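Local coordinates for protein terminal oxygenase component of carbazole (Janthinobacterium sp., PDB 7BUG) that catalyses the angular dioxygenation of carbazole, carrying a Rieske [2Fe-2S] cluster and a mononuclear iron site in each subunit of a homotrimer, at residues N177-S182 and G268-N273; K130-I135 and Y295-L300; D342-D347 and V351-F356. All coordinates share one frame; numbering follows the deposited sequence.

Contact 1 (N177-S182 and G268-N273)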
ATOM      1  N   ASN A 177      13.422  15.938 -17.122  1.00 15.39           N
ATOM      2  CA  ASN A 177      13.685  15.028 -18.264  1.00 17.46           C
ATOM      3  C   ASN A 177      13.481  15.799 -19.576  1.00 18.59           C
ATOM      4  O   ASN A 177      14.273  15.600 -20.509  1.00 22.27           O
ATOM      5  CB  ASN A 177      12.783  13.816 -18.191  1.00 18.51           C
ATOM      6  CG  ASN A 177      12.695  13.055 -19.503  1.00 24.10           C
ATOM      7  OD1 ASN A 177      13.668  12.433 -19.898  1.00 30.25           O
ATOM      8  ND2 ASN A 177      11.496  13.018 -20.071  1.00 25.90           N
ATOM      9  N   GLY A 178      12.440  16.614 -19.658  1.00 15.76           N
ATOM     10  CA  GLY A 178      12.182  17.378 -20.880  1.00 16.32           C
ATOM     11  C   GLY A 178      13.297  18.375 -21.184  1.00 15.96           C
ATOM     12  O   GLY A 178      13.682  18.549 -22.385  1.00 16.21           O
ATOM     13  N   PHE A 179      13.732  19.122 -20.175  1.00 15.53           N
ATOM     14  CA  PHE A 179      14.635  20.274 -20.353  1.00 16.51           C
ATOM     15  C   PHE A 179      16.108  19.857 -20.241  1.00 18.56           C
ATOM     16  O   PHE A 179      16.986  20.667 -20.430  1.00 21.89           O
ATOM     17  CB  PHE A 179      14.322  21.345 -19.319  1.00 17.07           C
ATOM     18  CG  PHE A 179      14.953  22.669 -19.637  1.00 16.12           C
ATOM     19  CD1 PHE A 179      14.780  23.272 -20.877  1.00 15.86           C
ATOM     20  CD2 PHE A 179      15.663  23.342 -18.662  1.00 15.74           C
ATOM     21  CE1 PHE A 179      15.366  24.506 -21.146  1.00 16.15           C
ATOM     22  CE2 PHE A 179      16.233  24.572 -18.935  1.00 17.00           C
ATOM     23  CZ  PHE A 179      16.070  25.161 -20.168  1.00 16.04           C
ATOM     24  N   ASP A 180      16.369  18.581 -20.041  1.00 17.52           N
ATOM     25  CA  ASP A 180      17.744  18.106 -19.753  1.00 17.42           C
ATOM     26  C   ASP A 180      18.553  18.009 -21.054  1.00 17.02           C
ATOM     27  O   ASP A 180      18.169  17.256 -21.958  1.00 18.72           O
ATOM     28  CB  ASP A 180      17.535  16.746 -19.112  1.00 19.61           C
ATOM     29  CG  ASP A 180      18.787  16.042 -18.699  1.00 21.62           C
ATOM     30  OD1 ASP A 180      19.861  16.321 -19.318  1.00 22.38           O
ATOM     31  OD2 ASP A 180      18.643  15.182 -17.807  1.00 20.01           O
ATOM     32  N   PRO A 181      19.613  18.814 -21.263  1.00 18.16           N
ATOM     33  CA  PRO A 181      20.272  18.789 -22.562  1.00 19.40           C
ATOM     34  C   PRO A 181      20.941  17.441 -22.901  1.00 19.83           C
ATOM     35  O   PRO A 181      21.022  17.053 -24.066  1.00 21.57           O
ATOM     36  CB  PRO A 181      21.316  19.931 -22.481  1.00 18.73           C
ATOM     37  CG  PRO A 181      20.911  20.756 -21.259  1.00 22.25           C
ATOM     38  CD  PRO A 181      20.174  19.804 -20.331  1.00 19.43           C
ATOM     39  N   SER A 182      21.439  16.722 -21.899  1.00 18.19           N
ATOM     40  CA  SER A 182      22.209  15.463 -22.158  1.00 18.56           C
ATOM     41  C   SER A 182      21.330  14.206 -22.226  1.00 19.10           C
ATOM     42  O   SER A 182      21.820  13.141 -22.682  1.00 18.40           O
ATOM     43  CB  SER A 182      23.273  15.313 -21.160  1.00 17.86           C
ATOM     44  OG  SER A 182      24.242  16.315 -21.385  1.00 21.92           O
ATOM     45  N   GLY A 268       5.286  24.767 -16.044  1.00 11.93           N
ATOM     46  CA  GLY A 268       5.975  23.505 -16.358  1.00 11.95           C
ATOM     47  C   GLY A 268       5.624  23.060 -17.762  1.00 10.94           C
ATOM     48  O   GLY A 268       4.925  22.027 -17.969  1.00 12.42           O
ATOM     49  N   VAL A 269       6.099  23.820 -18.742  1.00 12.14           N
ATOM     50  CA  VAL A 269       5.781  23.569 -20.157  1.00 11.78           C
ATOM     51  C   VAL A 269       7.042  23.846 -20.962  1.00 12.57           C
ATOM     52  O   VAL A 269       7.677  24.924 -20.825  1.00 12.28           O
ATOM     53  CB  VAL A 269       4.562  24.339 -20.693  1.00 12.84           C
ATOM     54  CG1 VAL A 269       4.613  25.804 -20.379  1.00 13.42           C
ATOM     55  CG2 VAL A 269       4.413  24.164 -22.172  1.00 13.81           C
ATOM     56  N   LEU A 270       7.399  22.859 -21.772  1.00 11.90           N
ATOM     57  CA  LEU A 270       8.588  22.874 -22.646  1.00 13.04           C
ATOM     58  C   LEU A 270       8.163  23.287 -24.056  1.00 12.44           C
ATOM     59  O   LEU A 270       7.138  22.817 -24.594  1.00 14.48           O
ATOM     60  CB  LEU A 270       9.187  21.467 -22.666  1.00 13.79           C
ATOM     61  CG  LEU A 270      10.519  21.294 -23.405  1.00 14.56           C
ATOM     62  CD1 LEU A 270      11.674  21.806 -22.555  1.00 15.00           C
ATOM     63  CD2 LEU A 270      10.754  19.836 -23.774  1.00 15.58           C
ATOM     64  N   LYS A 271       8.998  24.111 -24.687  1.00 12.95           N
ATOM     65  CA  LYS A 271       8.893  24.464 -26.112  1.00 13.25           C
ATOM     66  C   LYS A 271      10.176  24.050 -26.816  1.00 14.09           C
ATOM     67  O   LYS A 271      11.267  24.436 -26.374  1.00 15.60           O
ATOM     68  CB  LYS A 271       8.656  25.961 -26.256  1.00 14.81           C
ATOM     69  CG  LYS A 271       8.598  26.413 -27.708  1.00 16.32           C
ATOM     70  CD  LYS A 271       8.388  27.895 -27.860  1.00 16.42           C
ATOM     71  CE  LYS A 271       8.571  28.350 -29.281  1.00 18.09           C
ATOM     72  NZ  LYS A 271       8.327  29.802 -29.427  1.00 21.59           N
ATOM     73  N   VAL A 272      10.008  23.280 -27.885  1.00 15.90           N
ATOM     74  CA  VAL A 272      11.164  22.850 -28.715  1.00 17.35           C
ATOM     75  C   VAL A 272      10.876  23.248 -30.154  1.00 16.63           C
ATOM     76  O   VAL A 272       9.848  22.832 -30.710  1.00 18.24           O
ATOM     77  CB  VAL A 272      11.414  21.340 -28.626  1.00 17.18           C
ATOM     78  CG1 VAL A 272      12.657  20.947 -29.434  1.00 17.67           C
ATOM     79  CG2 VAL A 272      11.490  20.838 -27.203  1.00 17.57           C
ATOM     80  N   ASN A 273      11.742  24.089 -30.683  1.00 20.15           N
ATOM     81  CA  ASN A 273      11.519  24.738 -31.991  1.00 22.22           C
ATOM     82  C   ASN A 273      12.778  24.653 -32.834  1.00 20.70           C
ATOM     83  O   ASN A 273      13.822  25.147 -32.397  1.00 23.13           O
ATOM     84  CB  ASN A 273      11.218  26.224 -31.813  1.00 22.48           C
ATOM     85  CG  ASN A 273      10.851  26.863 -33.129  1.00 24.88           C
ATOM     86  OD1 ASN A 273      10.326  26.212 -34.028  1.00 24.60           O
ATOM     87  ND2 ASN A 273      11.103  28.144 -33.232  1.00 29.73           N
TER
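L270 reaches out of strand 269-273 to meet G178 and F179, the last two residues of helix 171-179. Its CB points toward the helix, and with CG anti to the backbone N (chi1 -174°) the branched end is carried on to the helix terminus. The two methyls then divide the work. CD2 of L270 comes up to the backbone of G178, 3.5 Å from the carbonyl O of G178 and 3.9 Å from its C, a van der Waals contact with a peptide group. CD1 of L270 turns to the aromatic ring, 3.8 Å from CD1 of F179; the two side chains cross obliquely. CD1 of L270 also stands 3.8 Å from the same G178 oxygen, which therefore has both methyls beside it. Glycine suits position 178 because a CB built on this backbone would point at L270 and come tightly against CD2. Phenylalanine suits 179 because its ring continues the apolar surface, resting also on I262 and I264 of strand 261-265. Leucine, forked at its end, can serve peptide and ring together. The surroundings give the contact its meaning: at nearest atoms, about 5 Å separates G178 from the iron(II) ion and about 4 Å the side chain of L270 from a bound di(hydroxyethyl)ether. This is consistent with a wall of the substrate pocket next to the metal. No hydrogen bond spans the two segments, so the junction is defined by shape and apolar contact, a chemistry that would suit a site for a flat, largely hydrophobic molecule such as carbazole.

Contact 2 (K130-I135 and Y295-L300)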
ATOM      1  N   LYS A 130      -6.878  26.977 -28.571  1.00 17.18           N
ATOM      2  CA  LYS A 130      -6.176  26.038 -29.492  0.50 17.43           C
ATOM      3  C   LYS A 130      -6.667  24.593 -29.298  1.00 17.19           C
ATOM      4  O   LYS A 130      -5.853  23.679 -29.413  1.00 19.16           O
ATOM      5  CB  LYS A 130      -4.662  26.171 -29.300  0.50 18.00           C
ATOM      6  CG  LYS A 130      -4.112  27.560 -29.560  0.50 19.65           C
ATOM      7  CD  LYS A 130      -4.556  28.074 -30.920  0.50 20.93           C
ATOM      8  CE  LYS A 130      -3.606  29.061 -31.546  0.50 21.64           C
ATOM      9  NZ  LYS A 130      -4.124  29.542 -32.850  0.50 21.18           N
ATOM     10  N   GLY A 131      -7.951  24.411 -28.994  1.00 17.49           N
ATOM     11  CA  GLY A 131      -8.555  23.096 -28.773  1.00 17.41           C
ATOM     12  C   GLY A 131      -8.049  22.429 -27.511  1.00 16.01           C
ATOM     13  O   GLY A 131      -8.298  21.246 -27.366  1.00 15.94           O
ATOM     14  N   CYS A 132      -7.464  23.204 -26.579  1.00 14.65           N
ATOM     15  CA  CYS A 132      -6.988  22.680 -25.265  1.00 14.06           C
ATOM     16  C   CYS A 132      -7.786  23.323 -24.144  1.00 13.75           C
ATOM     17  O   CYS A 132      -8.061  24.558 -24.188  1.00 13.95           O
ATOM     18  CB  CYS A 132      -5.510  22.951 -25.055  1.00 14.32           C
ATOM     19  SG  CYS A 132      -4.477  22.301 -26.399  1.00 15.56           S
ATOM     20  N   VAL A 133      -8.104  22.536 -23.115  1.00 12.50           N
ATOM     21  CA  VAL A 133      -8.874  23.031 -21.957  1.00 11.58           C
ATOM     22  C   VAL A 133      -7.892  23.359 -20.839  1.00 11.85           C
ATOM     23  O   VAL A 133      -7.243  22.419 -20.345  1.00 11.39           O
ATOM     24  CB  VAL A 133      -9.902  21.990 -21.491  1.00 11.74           C
ATOM     25  CG1 VAL A 133     -10.628  22.409 -20.218  1.00 13.21           C
ATOM     26  CG2 VAL A 133     -10.879  21.652 -22.603  1.00 13.27           C
ATOM     27  N   PHE A 134      -7.882  24.628 -20.417  1.00 10.84           N
ATOM     28  CA  PHE A 134      -6.992  25.094 -19.325  1.00 11.25           C
ATOM     29  C   PHE A 134      -7.833  25.445 -18.111  1.00 11.37           C
ATOM     30  O   PHE A 134      -8.866  26.159 -18.247  1.00 11.52           O
ATOM     31  CB  PHE A 134      -6.236  26.336 -19.792  1.00 11.99           C
ATOM     32  CG  PHE A 134      -5.182  26.110 -20.823  1.00 11.75           C
ATOM     33  CD1 PHE A 134      -5.453  26.098 -22.185  1.00 11.29           C
ATOM     34  CD2 PHE A 134      -3.887  25.871 -20.418  1.00 11.07           C
ATOM     35  CE1 PHE A 134      -4.436  25.840 -23.107  1.00 12.32           C
ATOM     36  CE2 PHE A 134      -2.875  25.703 -21.350  1.00 11.74           C
ATOM     37  CZ  PHE A 134      -3.154  25.715 -22.690  1.00 11.61           C
ATOM     38  N   ILE A 135      -7.409  25.002 -16.937  1.00 10.42           N
ATOM     39  CA  ILE A 135      -8.031  25.376 -15.648  1.00 10.10           C
ATOM     40  C   ILE A 135      -7.036  26.240 -14.885  1.00 11.01           C
ATOM     41  O   ILE A 135      -5.865  25.870 -14.841  1.00 11.21           O
ATOM     42  CB  ILE A 135      -8.415  24.109 -14.857  1.00 11.70           C
ATOM     43  CG1 ILE A 135      -9.451  23.309 -15.641  1.00 11.42           C
ATOM     44  CG2 ILE A 135      -8.887  24.441 -13.450  1.00 12.47           C
ATOM     45  CD1 ILE A 135      -9.798  22.000 -15.024  1.00 12.33           C
ATOM     46  N   TYR A 295      -0.174  14.548 -15.797  1.00 10.90           N
ATOM     47  CA  TYR A 295      -0.589  14.490 -17.219  1.00 12.17           C
ATOM     48  C   TYR A 295       0.596  14.892 -18.096  1.00 12.31           C
ATOM     49  O   TYR A 295       1.267  15.882 -17.858  1.00 12.99           O
ATOM     50  CB  TYR A 295      -1.712  15.454 -17.585  1.00 11.96           C
ATOM     51  CG  TYR A 295      -3.054  15.187 -17.005  1.00 13.05           C
ATOM     52  CD1 TYR A 295      -3.794  14.143 -17.527  1.00 16.49           C
ATOM     53  CD2 TYR A 295      -3.606  15.969 -15.992  1.00 14.45           C
ATOM     54  CE1 TYR A 295      -5.034  13.848 -17.026  1.00 17.97           C
ATOM     55  CE2 TYR A 295      -4.855  15.679 -15.478  1.00 16.39           C
ATOM     56  CZ  TYR A 295      -5.582  14.637 -16.037  1.00 19.35           C
ATOM     57  OH  TYR A 295      -6.824  14.269 -15.593  1.00 25.18           O
ATOM     58  N   TYR A 296       0.913  14.085 -19.089  1.00 11.26           N
ATOM     59  CA  TYR A 296       1.920  14.410 -20.114  1.00 12.56           C
ATOM     60  C   TYR A 296       1.126  14.906 -21.307  1.00 12.22           C
ATOM     61  O   TYR A 296       0.524  14.106 -22.100  1.00 12.78           O
ATOM     62  CB  TYR A 296       2.802  13.193 -20.382  1.00 12.68           C
ATOM     63  CG  TYR A 296       3.811  13.418 -21.469  1.00 13.44           C
ATOM     64  CD1 TYR A 296       4.498  14.607 -21.628  1.00 13.05           C
ATOM     65  CD2 TYR A 296       4.196  12.362 -22.299  1.00 14.09           C
ATOM     66  CE1 TYR A 296       5.453  14.787 -22.609  1.00 12.91           C
ATOM     67  CE2 TYR A 296       5.193  12.513 -23.242  1.00 15.10           C
ATOM     68  CZ  TYR A 296       5.812  13.731 -23.441  1.00 14.93           C
ATOM     69  OH  TYR A 296       6.766  13.955 -24.428  1.00 15.44           O
ATOM     70  N   PHE A 297       0.986  16.225 -21.367  1.00 11.39           N
ATOM     71  CA  PHE A 297       0.057  16.888 -22.282  1.00 12.43           C
ATOM     72  C   PHE A 297       0.886  17.417 -23.447  1.00 12.96           C
ATOM     73  O   PHE A 297       1.598  18.427 -23.319  1.00 11.50           O
ATOM     74  CB  PHE A 297      -0.748  17.964 -21.539  1.00 11.75           C
ATOM     75  CG  PHE A 297      -1.879  18.559 -22.345  1.00 12.75           C
ATOM     76  CD1 PHE A 297      -1.699  19.590 -23.237  1.00 13.48           C
ATOM     77  CD2 PHE A 297      -3.157  18.129 -22.121  1.00 12.18           C
ATOM     78  CE1 PHE A 297      -2.777  20.120 -23.930  1.00 12.71           C
ATOM     79  CE2 PHE A 297      -4.256  18.639 -22.809  1.00 12.86           C
ATOM     80  CZ  PHE A 297      -4.048  19.655 -23.709  1.00 12.87           C
ATOM     81  N   GLN A 298       0.905  16.645 -24.540  1.00 12.16           N
ATOM     82  CA  GLN A 298       1.870  16.857 -25.632  1.00 13.65           C
ATOM     83  C   GLN A 298       1.125  17.571 -26.779  1.00 13.40           C
ATOM     84  O   GLN A 298      -0.032  17.132 -27.090  1.00 14.96           O
ATOM     85  CB  GLN A 298       2.322  15.514 -26.209  1.00 13.82           C
ATOM     86  CG  GLN A 298       3.287  14.711 -25.378  1.00 13.99           C
ATOM     87  CD  GLN A 298       3.446  13.344 -26.036  1.00 15.02           C
ATOM     88  OE1 GLN A 298       2.469  12.629 -26.243  1.00 17.79           O
ATOM     89  NE2 GLN A 298       4.665  13.043 -26.445  1.00 14.39           N
ATOM     90  N   THR A 299       1.709  18.617 -27.354  1.00 14.08           N
ATOM     91  CA  THR A 299       1.133  19.313 -28.526  1.00 15.54           C
ATOM     92  C   THR A 299       2.222  19.576 -29.560  1.00 15.66           C
ATOM     93  O   THR A 299       3.377  19.729 -29.200  1.00 15.72           O
ATOM     94  CB  THR A 299       0.442  20.645 -28.185  1.00 16.39           C
ATOM     95  OG1 THR A 299       1.428  21.616 -27.856  1.00 17.73           O
ATOM     96  CG2 THR A 299      -0.563  20.518 -27.051  1.00 17.65           C
ATOM     97  N   LEU A 300       1.826  19.518 -30.837  1.00 14.85           N
ATOM     98  CA  LEU A 300       2.664  19.991 -31.947  1.00 15.04           C
ATOM     99  C   LEU A 300       1.907  21.136 -32.607  1.00 15.98           C
ATOM    100  O   LEU A 300       0.676  21.020 -32.823  1.00 16.38           O
ATOM    101  CB  LEU A 300       2.906  18.875 -32.972  1.00 16.63           C
ATOM    102  CG  LEU A 300       3.644  17.648 -32.432  1.00 17.94           C
ATOM    103  CD1 LEU A 300       3.792  16.609 -33.555  1.00 18.93           C
ATOM    104  CD2 LEU A 300       5.000  18.031 -31.899  1.00 16.79           C
TER
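C132 presents its sulfur to the rim of the F297 ring, and the orientation of these two groups defines the contact. SG of C132 lies 4.9 Å from the centroid of the F297 ring and 89° off its normal, at the edge and in plane. SG of C132 touches two neighbouring ring carbons, CE1 of F297 at 3.7 Å and CZ at 3.8 Å. CB of C132 approaches the same CE1-CZ bond, 3.8 Å from CZ of F297, so that CB and SG border the CE1-CZ side of the phenyl, SG in its plane and CB a little off it. The ring reaches this far because its CG stands anti to the backbone N (chi1 -171°), extending it from strand 293-303. T299, two residues along the strand and therefore on the same side of it, adds a looser contact: its CG2 is 4.4 Å from SG of C132, while its hydroxyl is engaged by the carbonyl of F283. A small, polarisable thiol suits position 132, since it can lie against the hydrogen-bearing rim of a ring without demanding a polar partner. Phenylalanine suits 297 because its ring also stacks on F34 and packs against P31 and W285. With the CA atoms of C132 and T299 9.4 Å apart, the two segments meet through side chains, with no hydrogen bond between them. The result is a buried cysteine sulfur-aromatic contact between two antiparallel sheets, the one that includes the Rieske strands and the one at the heart of the catalytic domain, a domain pairing characteristic of Rieske oxygenase alpha subunits.

Contact 3 (D342-D347 and V351-F356)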
ATOM      1  N   ASP A 342      12.183   6.217  -7.734  1.00 13.56           N
ATOM      2  CA  ASP A 342      12.624   5.655  -6.434  1.00 13.95           C
ATOM      3  C   ASP A 342      13.599   6.631  -5.764  1.00 13.88           C
ATOM      4  O   ASP A 342      13.548   6.822  -4.568  1.00 15.69           O
ATOM      5  CB  ASP A 342      13.260   4.267  -6.615  1.00 14.87           C
ATOM      6  CG  ASP A 342      12.252   3.254  -7.130  1.00 18.35           C
ATOM      7  OD1 ASP A 342      11.047   3.381  -6.790  1.00 18.36           O
ATOM      8  OD2 ASP A 342      12.636   2.368  -7.858  1.00 20.94           O
ATOM      9  N   PHE A 343      14.522   7.212  -6.518  1.00 12.28           N
ATOM     10  CA  PHE A 343      15.611   8.000  -5.913  1.00 13.57           C
ATOM     11  C   PHE A 343      15.045   9.267  -5.296  1.00 13.36           C
ATOM     12  O   PHE A 343      15.638   9.756  -4.295  1.00 12.85           O
ATOM     13  CB  PHE A 343      16.662   8.338  -6.948  1.00 14.68           C
ATOM     14  CG  PHE A 343      17.935   8.982  -6.447  1.00 15.50           C
ATOM     15  CD1 PHE A 343      18.710   8.363  -5.483  1.00 16.57           C
ATOM     16  CD2 PHE A 343      18.395  10.156  -7.006  1.00 17.54           C
ATOM     17  CE1 PHE A 343      19.944   8.894  -5.117  1.00 18.77           C
ATOM     18  CE2 PHE A 343      19.628  10.685  -6.644  1.00 17.49           C
ATOM     19  CZ  PHE A 343      20.362  10.084  -5.645  1.00 18.37           C
ATOM     20  N   TYR A 344      13.961   9.799  -5.896  1.00 14.01           N
ATOM     21  CA  TYR A 344      13.388  11.096  -5.448  1.00 14.71           C
ATOM     22  C   TYR A 344      12.168  10.870  -4.546  1.00 17.66           C
ATOM     23  O   TYR A 344      11.750  11.840  -3.913  1.00 16.31           O
ATOM     24  CB  TYR A 344      13.119  11.966  -6.672  1.00 15.00           C
ATOM     25  CG  TYR A 344      14.394  12.483  -7.282  1.00 14.34           C
ATOM     26  CD1 TYR A 344      14.992  13.646  -6.810  1.00 13.19           C
ATOM     27  CD2 TYR A 344      14.981  11.838  -8.365  1.00 14.27           C
ATOM     28  CE1 TYR A 344      16.181  14.122  -7.331  1.00 12.83           C
ATOM     29  CE2 TYR A 344      16.150  12.321  -8.926  1.00 14.46           C
ATOM     30  CZ  TYR A 344      16.760  13.447  -8.401  1.00 14.70           C
ATOM     31  OH  TYR A 344      17.921  13.865  -8.998  1.00 17.76           O
ATOM     32  N   ALA A 345      11.742   9.621  -4.370  1.00 20.12           N
ATOM     33  CA  ALA A 345      10.445   9.281  -3.717  1.00 22.26           C
ATOM     34  C   ALA A 345      10.433   9.685  -2.244  1.00 22.09           C
ATOM     35  O   ALA A 345       9.346  10.043  -1.764  1.00 29.50           O
ATOM     36  CB  ALA A 345      10.158   7.802  -3.839  1.00 25.69           C
ATOM     37  N   ASP A 346      11.562   9.633  -1.558  1.00 22.36           N
ATOM     38  CA  ASP A 346      11.681   9.942  -0.114  1.00 24.37           C
ATOM     39  C   ASP A 346      12.227  11.358   0.040  1.00 20.69           C
ATOM     40  O   ASP A 346      12.620  11.719   1.181  1.00 20.95           O
ATOM     41  CB  ASP A 346      12.607   8.947   0.591  1.00 28.70           C
ATOM     42  CG  ASP A 346      13.936   8.757  -0.144  1.00 35.62           C
ATOM     43  OD1 ASP A 346      14.141   9.414  -1.199  1.00 31.65           O
ATOM     44  OD2 ASP A 346      14.758   7.929   0.314  1.00 46.26           O
ATOM     45  N   ASP A 347      12.268  12.119  -1.059  1.00 18.01           N
ATOM     46  CA  ASP A 347      12.798  13.506  -1.139  1.00 19.41           C
ATOM     47  C   ASP A 347      14.312  13.504  -0.964  1.00 20.71           C
ATOM     48  O   ASP A 347      14.874  14.597  -1.020  1.00 20.48           O
ATOM     49  CB  ASP A 347      12.128  14.450  -0.132  1.00 19.95           C
ATOM     50  CG  ASP A 347      10.630  14.574  -0.341  1.00 20.76           C
ATOM     51  OD1 ASP A 347      10.250  14.775  -1.472  1.00 22.40           O
ATOM     52  OD2 ASP A 347       9.857  14.536   0.646  1.00 22.83           O
ATOM     53  N   VAL A 351      18.999  15.797  -2.381  1.00 18.55           N
ATOM     54  CA  VAL A 351      20.267  16.030  -1.632  1.00 20.28           C
ATOM     55  C   VAL A 351      21.378  15.158  -2.227  1.00 18.73           C
ATOM     56  O   VAL A 351      22.544  15.639  -2.336  1.00 21.16           O
ATOM     57  CB  VAL A 351      20.066  15.776  -0.132  1.00 22.81           C
ATOM     58  CG1 VAL A 351      21.370  15.941   0.624  1.00 26.91           C
ATOM     59  CG2 VAL A 351      19.004  16.702   0.437  1.00 28.11           C
ATOM     60  N   ASN A 352      21.031  13.946  -2.668  1.00 18.47           N
ATOM     61  CA  ASN A 352      22.053  12.918  -2.980  1.00 18.67           C
ATOM     62  C   ASN A 352      22.440  12.860  -4.463  1.00 17.00           C
ATOM     63  O   ASN A 352      23.504  12.270  -4.755  1.00 17.57           O
ATOM     64  CB  ASN A 352      21.608  11.546  -2.460  1.00 20.92           C
ATOM     65  CG  ASN A 352      21.491  11.491  -0.951  1.00 23.95           C
ATOM     66  OD1 ASN A 352      20.666  10.752  -0.405  1.00 31.41           O
ATOM     67  ND2 ASN A 352      22.324  12.257  -0.273  1.00 26.58           N
ATOM     68  N   GLU A 353      21.725  13.499  -5.392  1.00 15.71           N
ATOM     69  CA  GLU A 353      22.107  13.551  -6.818  1.00 14.99           C
ATOM     70  C   GLU A 353      23.507  14.194  -6.974  1.00 16.13           C
ATOM     71  O   GLU A 353      23.938  15.003  -6.114  1.00 17.96           O
ATOM     72  CB  GLU A 353      21.076  14.338  -7.626  1.00 15.96           C
ATOM     73  CG  GLU A 353      21.023  15.777  -7.152  1.00 18.07           C
ATOM     74  CD  GLU A 353      19.962  16.662  -7.778  1.00 17.79           C
ATOM     75  OE1 GLU A 353      18.979  16.133  -8.362  1.00 16.91           O
ATOM     76  OE2 GLU A 353      20.147  17.917  -7.673  1.00 18.93           O
ATOM     77  N   ILE A 354      24.236  13.734  -7.970  1.00 15.46           N
ATOM     78  CA  ILE A 354      25.521  14.390  -8.372  1.00 17.82           C
ATOM     79  C   ILE A 354      25.358  14.939  -9.772  1.00 16.81           C
ATOM     80  O   ILE A 354      25.315  14.205 -10.748  1.00 18.76           O
ATOM     81  CB  ILE A 354      26.712  13.451  -8.188  1.00 18.60           C
ATOM     82  CG1 ILE A 354      26.801  12.990  -6.733  1.00 19.09           C
ATOM     83  CG2 ILE A 354      27.986  14.174  -8.656  1.00 20.85           C
ATOM     84  CD1 ILE A 354      27.797  11.847  -6.529  1.00 21.03           C
ATOM     85  N   LEU A 355      25.213  16.257  -9.847  1.00 18.06           N
ATOM     86  CA  LEU A 355      24.948  16.910 -11.127  1.00 18.29           C
ATOM     87  C   LEU A 355      26.269  17.136 -11.898  1.00 19.72           C
ATOM     88  O   LEU A 355      27.346  17.114 -11.304  1.00 22.17           O
ATOM     89  CB  LEU A 355      24.233  18.236 -10.872  1.00 19.04           C
ATOM     90  CG  LEU A 355      22.862  18.148 -10.197  1.00 19.51           C
ATOM     91  CD1 LEU A 355      22.188  19.507 -10.265  1.00 21.06           C
ATOM     92  CD2 LEU A 355      21.977  17.105 -10.839  1.00 20.32           C
ATOM     93  N   PHE A 356      26.165  17.292 -13.209  1.00 19.23           N
ATOM     94  CA  PHE A 356      27.334  17.662 -14.047  1.00 19.01           C
ATOM     95  C   PHE A 356      26.954  18.808 -14.982  1.00 17.76           C
ATOM     96  O   PHE A 356      25.911  19.454 -14.769  1.00 18.10           O
ATOM     97  CB  PHE A 356      27.901  16.435 -14.758  1.00 17.23           C
ATOM     98  CG  PHE A 356      27.198  15.912 -15.971  1.00 16.69           C
ATOM     99  CD1 PHE A 356      25.809  15.871 -16.093  1.00 17.76           C
ATOM    100  CD2 PHE A 356      27.923  15.393 -17.033  1.00 18.44           C
ATOM    101  CE1 PHE A 356      25.201  15.346 -17.228  1.00 18.14           C
ATOM    102  CE2 PHE A 356      27.311  14.857 -18.150  1.00 18.40           C
ATOM    103  CZ  PHE A 356      25.948  14.843 -18.271  1.00 19.62           C
TER
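F343 and E353 approach to 8.6 Å between their CA atoms where the chain, leaving helix 331-344, folds back through a type I turn from Y344 to D347 and then helix 349-352. The turn is closed by the backbone bond from D347 N to Y344 O, 2.9 Å long. F343 uses its leading edge: CZ of F343 lies 3.7 Å from CB of N352, and the ring rim runs on to the peptide joining N352 to E353, with CE2 of F343 3.7 Å from E353 N. A large flat residue fits here because its rim can cover backbone as readily as side chain. The polar link lies beside it. The hydroxyl OH of Y344 donates a short hydrogen bond to OE1 of E353, 2.6 Å, received on the anti lone pair of that oxygen. OE1 sits at the edge of the tyrosine ring, near its plane, while the ring and carboxylate planes stand 74° apart. E353 bends early, its CG lodged between the backbone N and the carbonyl carbon (chi1 63°), and then extends to the hydroxyl. Its other oxygen, OE2, forms a salt bridge with R366. The Y344 hydroxyl is also hydrogen-bonded by NE of R72 of a neighbouring subunit. A phenylalanine here would lack the hydroxyl and would probably leave OE1 of E353 without its short bond and that arginine without one acceptor. Helix 360-372 supports the 351-356 side through R366, and helix 6-9 meets D347 and V351 through I8, while H71 and R72 of the neighbouring subunit's cluster-binding region pack on E353 and F343.

Along the chain, both segments of contact 1 fall between those of contact 2, and contact 3 follows. The centres of contacts 1 and 2 are about 16 Å apart, and strands 269-273 and 293-303 share one sheet: contact 2 fastens it to the Rieske-side sheet, contact 1 to the helix beside the iron. The centre of contact 3 is about 20 Å from that of contact 1 and about 29 Å from that of contact 2, yet F356 CZ packs on S182 OG at 3.8 Å. Contacts 1 and 3 meet a neighbouring subunit; D180 is hydrogen-bonded to H93 of that subunit, a ligand of its [2Fe-2S] cluster. This is consistent with electrons passing between subunits, from cluster to iron.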